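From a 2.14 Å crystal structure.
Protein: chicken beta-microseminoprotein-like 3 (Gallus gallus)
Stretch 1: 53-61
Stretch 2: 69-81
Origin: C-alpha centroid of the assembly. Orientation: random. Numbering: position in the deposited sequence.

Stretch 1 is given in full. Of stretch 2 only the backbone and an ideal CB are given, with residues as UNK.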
# COMPACT_ATOMS: atom_id res chain seq x y z
N ASP A 53 -4.08 -2.71 21.68
CA ASP A 53 -4.40 -3.84 22.55
C ASP A 53 -4.67 -5.07 21.69
O ASP A 53 -5.81 -5.37 21.33
CB ASP A 53 -5.58 -3.51 23.45
CG ASP A 53 -5.97 -4.64 24.38
OD1 ASP A 53 -5.19 -5.61 24.50
OD2 ASP A 53 -7.06 -4.56 24.98
N ARG A 54 -3.60 -5.80 21.35
CA ARG A 54 -3.75 -6.98 20.52
C ARG A 54 -4.41 -8.15 21.25
O ARG A 54 -4.65 -9.19 20.62
CB ARG A 54 -2.38 -7.42 19.98
CG ARG A 54 -1.42 -7.92 21.05
CD ARG A 54 -0.14 -8.45 20.42
NE ARG A 54 0.67 -9.19 21.38
CZ ARG A 54 0.49 -10.48 21.67
NH1 ARG A 54 -0.48 -11.16 21.08
NH2 ARG A 54 1.28 -11.07 22.56
N VAL A 55 -4.71 -8.01 22.54
CA VAL A 55 -5.42 -9.06 23.26
C VAL A 55 -6.92 -8.99 23.00
O VAL A 55 -7.58 -10.01 22.80
CB VAL A 55 -5.10 -8.97 24.76
CG1 VAL A 55 -5.77 -10.11 25.51
CG2 VAL A 55 -3.59 -8.99 24.99
N ASN A 56 -7.48 -7.78 22.99
CA ASN A 56 -8.90 -7.58 22.77
C ASN A 56 -9.22 -6.97 21.42
O ASN A 56 -10.40 -6.81 21.09
CB ASN A 56 -9.49 -6.71 23.89
CG ASN A 56 -9.17 -7.24 25.27
OD1 ASN A 56 -9.65 -8.30 25.66
ND2 ASN A 56 -8.36 -6.50 26.01
N CYS A 57 -8.21 -6.62 20.63
CA CYS A 57 -8.41 -6.02 19.32
C CYS A 57 -7.69 -6.83 18.26
O CYS A 57 -6.74 -7.58 18.54
CB CYS A 57 -7.93 -4.56 19.29
SG CYS A 57 -8.63 -3.53 20.61
N VAL A 58 -8.15 -6.70 17.02
CA VAL A 58 -7.60 -7.43 15.88
C VAL A 58 -7.66 -6.52 14.66
O VAL A 58 -8.60 -5.74 14.50
CB VAL A 58 -8.36 -8.76 15.64
CG1 VAL A 58 -9.83 -8.50 15.33
CG2 VAL A 58 -7.70 -9.56 14.53
N GLY A 59 -6.64 -6.62 13.81
CA GLY A 59 -6.61 -5.83 12.59
C GLY A 59 -7.39 -6.52 11.48
O GLY A 59 -7.21 -7.71 11.22
N LEU A 60 -8.27 -5.76 10.84
CA LEU A 60 -9.04 -6.23 9.69
C LEU A 60 -8.47 -5.60 8.43
O LEU A 60 -8.45 -4.37 8.30
CB LEU A 60 -10.52 -5.89 9.84
CG LEU A 60 -11.45 -6.96 10.42
CD1 LEU A 60 -10.96 -7.45 11.76
CD2 LEU A 60 -12.87 -6.42 10.53
N PHE A 61 -8.01 -6.44 7.51
CA PHE A 61 -7.46 -5.97 6.25
C PHE A 61 -8.57 -5.77 5.23
O PHE A 61 -9.41 -6.66 5.03
CB PHE A 61 -6.42 -6.95 5.71
CG PHE A 61 -5.94 -6.61 4.33
CD1 PHE A 61 -6.40 -7.32 3.23
CD2 PHE A 61 -5.05 -5.57 4.12
CE1 PHE A 61 -5.97 -7.01 1.95
CE2 PHE A 61 -4.61 -5.26 2.85
CZ PHE A 61 -5.07 -5.98 1.76
N UNK A 69 -7.64 -1.94 9.63
CA UNK A 69 -8.43 -1.25 10.64
C UNK A 69 -8.52 -2.12 11.89
O UNK A 69 -8.96 -3.27 11.82
CB UNK A 69 -9.83 -0.91 10.11
N UNK A 70 -8.09 -1.57 13.02
CA UNK A 70 -8.05 -2.30 14.28
C UNK A 70 -9.41 -2.16 14.98
O UNK A 70 -9.85 -1.05 15.29
CB UNK A 70 -6.92 -1.79 15.17
N UNK A 71 -10.06 -3.29 15.22
CA UNK A 71 -11.41 -3.32 15.77
C UNK A 71 -11.44 -4.28 16.96
O UNK A 71 -10.53 -5.08 17.17
CB UNK A 71 -12.43 -3.74 14.71
N UNK A 72 -12.52 -4.19 17.73
CA UNK A 72 -12.71 -5.07 18.87
C UNK A 72 -13.03 -6.49 18.42
O UNK A 72 -13.79 -6.70 17.47
CB UNK A 72 -13.82 -4.54 19.77
N UNK A 73 -12.45 -7.48 19.11
CA UNK A 73 -12.73 -8.87 18.78
C UNK A 73 -14.18 -9.22 19.06
O UNK A 73 -14.79 -10.01 18.32
CB UNK A 73 -11.80 -9.80 19.56
N UNK A 74 -14.76 -8.66 20.11
CA UNK A 74 -16.15 -8.92 20.45
C UNK A 74 -17.13 -8.18 19.54
O UNK A 74 -18.27 -8.63 19.38
CB UNK A 74 -16.41 -8.53 21.91
N UNK A 75 -16.71 -7.06 18.95
CA UNK A 75 -17.58 -6.26 18.09
C UNK A 75 -16.72 -5.59 17.04
O UNK A 75 -16.16 -4.50 17.26
CB UNK A 75 -18.37 -5.23 18.89
N UNK A 76 -16.58 -6.21 15.86
CA UNK A 76 -15.76 -5.60 14.80
C UNK A 76 -16.31 -4.28 14.28
O UNK A 76 -15.60 -3.60 13.51
CB UNK A 76 -15.62 -6.58 13.63
N UNK A 77 -17.52 -3.89 14.66
CA UNK A 77 -18.04 -2.57 14.29
C UNK A 77 -17.42 -1.45 15.11
O UNK A 77 -17.55 -0.28 14.73
CB UNK A 77 -19.56 -2.54 14.45
N UNK A 78 -16.76 -1.77 16.22
CA UNK A 78 -16.15 -0.77 17.09
C UNK A 78 -14.65 -0.77 16.85
O UNK A 78 -13.99 -1.80 16.99
CB UNK A 78 -16.47 -1.04 18.56
N UNK A 79 -14.11 0.39 16.48
CA UNK A 79 -12.68 0.52 16.26
C UNK A 79 -11.96 0.69 17.60
O UNK A 79 -12.49 1.27 18.55
CB UNK A 79 -12.38 1.70 15.33
N UNK A 80 -10.74 0.16 17.66
CA UNK A 80 -9.91 0.31 18.85
C UNK A 80 -8.98 1.51 18.69
O UNK A 80 -8.63 1.92 17.58
CB UNK A 80 -9.10 -0.96 19.11
N UNK A 81 -8.59 2.08 19.83
CA UNK A 81 -7.61 3.16 19.82
C UNK A 81 -6.25 2.61 19.41
O UNK A 81 -5.78 1.62 19.97
CB UNK A 81 -7.53 3.84 21.19

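Position 69 lies in a strand that begins earlier in the chain and pairs antiparallel with Leu-60, and its backbone is already committed: its N donates to Leu-60 O (2.9 Å) and its O accepts from Leu-60 N (2.8 Å). The CB lies on the same sheet face as the Leu-60 side chain, where a long or branched side chain would fit. It is Arg-69, extended with chi1 to chi3 all t, its NE donating to the OG of position 79 (3.1 Å).

Position 70 points to the other face, opposite Gly-59, which has no side chain to compete for space; the ideal CB is 5.1 Å from Cys-57 CB. A small or medium apolar residue suits this setting, beta-branched ones especially in a strand. Val-70 places CG1 3.6 Å from Cys-57 CB.

At position 71 the CB returns to the face carrying Val-58 and Leu-60, and paired hydrogen bonds join its N to Val-58 O and its O to Val-58 N (both 2.9 Å). Two aliphatic neighbours favour Val, Ile or Leu. Val-71, in the m rotamer, brings CG2 to 3.6 Å from Leu-60 CD1 and 4.2 Å from Val-58 CG1.

Position 72 directs its CB away from stretch 1, so many residues, polar ones included, would serve. Lys-72 runs past the sulfur, with CD 4.2 Å from Cys-57 SG.

At position 73 the N donates to Asn-56 O (2.9 Å), and the CB points sideways. Beyond it lie the carbonyls of Arg-54, Val-55 and Cys-57, an acceptor-rich edge calling for a long donor such as Lys, Arg or Gln. Lys-73 stretches out, chi2 to chi4 all t, and its NZ donates to Val-55 O (3.0 Å), while CG packs 4.1 Å from Val-58 CG1.

Position 74 meets nothing of stretch 1 directly and tolerates many residues. In Thr-74, the backbone N donates to a water (3.1 Å) that in turn donates to Asn-56 O (2.7 Å).

Positions 75 to 78 form a type I turn. Position 75 is out of reach of stretch 1, which therefore sets no preference; a short acceptor would suit the start of the turn. It is Asp-75, whose OD1 accepts from the N of 77 (3.2 Å). Position 76, with phi -64°, admits proline, and its ideal CB is 4.1 Å from Leu-60 CD2; Pro-76 supplies a modest apolar contact there. Positions 77, 78 and 79 leave the choice open: they are Asp-77, Ile-78 and Ser-79.

Position 80 points toward stretch 1, its ideal CB only 3.0 Å from Cys-57 SG, a spacing that indicates a disulfide. Cys-80 completes it, SG to Cys-57 SG 2.0 Å, chi3 -88°.

At position 81 stretch 1 offers nothing within reach to select a side chain; it is Lys-81.

Stretch 2 69-81: RVVKKTDPDISCK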
# COMPACT_ATOMS: atom_id res chain seq x y z
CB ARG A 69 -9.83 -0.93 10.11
CG ARG A 69 -10.75 -0.26 11.12
CD ARG A 69 -11.95 0.38 10.42
NE ARG A 69 -13.13 0.40 11.28
CZ ARG A 69 -14.10 -0.52 11.23
NH1 ARG A 69 -14.01 -1.53 10.37
NH2 ARG A 69 -15.14 -0.43 12.04
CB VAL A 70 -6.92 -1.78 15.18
CG1 VAL A 70 -6.95 -2.48 16.52
CG2 VAL A 70 -5.57 -1.99 14.50
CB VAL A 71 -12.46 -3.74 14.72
CG1 VAL A 71 -12.44 -2.78 13.54
CG2 VAL A 71 -12.20 -5.17 14.26
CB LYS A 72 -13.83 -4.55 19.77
CG LYS A 72 -13.54 -3.20 20.42
CD LYS A 72 -12.73 -3.37 21.70
CE LYS A 72 -12.49 -2.02 22.38
NZ LYS A 72 -11.72 -2.16 23.64
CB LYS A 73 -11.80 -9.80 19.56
CG LYS A 73 -10.32 -9.69 19.18
CD LYS A 73 -9.49 -10.68 19.99
CE LYS A 73 -8.04 -10.71 19.51
NZ LYS A 73 -7.21 -11.68 20.29
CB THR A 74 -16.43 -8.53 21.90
OG1 THR A 74 -16.29 -7.12 22.05
CG2 THR A 74 -15.45 -9.23 22.83
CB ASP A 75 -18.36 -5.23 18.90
CG ASP A 75 -19.46 -4.56 18.10
OD1 ASP A 75 -19.57 -4.84 16.89
OD2 ASP A 75 -20.22 -3.77 18.69
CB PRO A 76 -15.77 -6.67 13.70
CG PRO A 76 -16.07 -7.95 14.42
CD PRO A 76 -17.00 -7.58 15.53
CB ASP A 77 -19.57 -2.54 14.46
CG ASP A 77 -20.29 -3.46 13.50
OD1 ASP A 77 -19.78 -3.66 12.37
OD2 ASP A 77 -21.36 -3.98 13.86
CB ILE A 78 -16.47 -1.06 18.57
CG1 ILE A 78 -17.98 -1.08 18.80
CG2 ILE A 78 -15.80 -0.03 19.47
CD1 ILE A 78 -18.37 -1.37 20.24
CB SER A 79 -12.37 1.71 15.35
OG SER A 79 -13.01 1.58 14.10
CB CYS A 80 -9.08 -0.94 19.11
SG CYS A 80 -10.02 -2.38 19.68
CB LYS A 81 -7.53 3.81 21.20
CG LYS A 81 -6.46 4.89 21.32
CD LYS A 81 -6.74 6.07 20.40
CE LYS A 81 -5.70 7.17 20.57
NZ LYS A 81 -5.99 8.34 19.70
O HOH W 1 -12.85 -7.29 22.19
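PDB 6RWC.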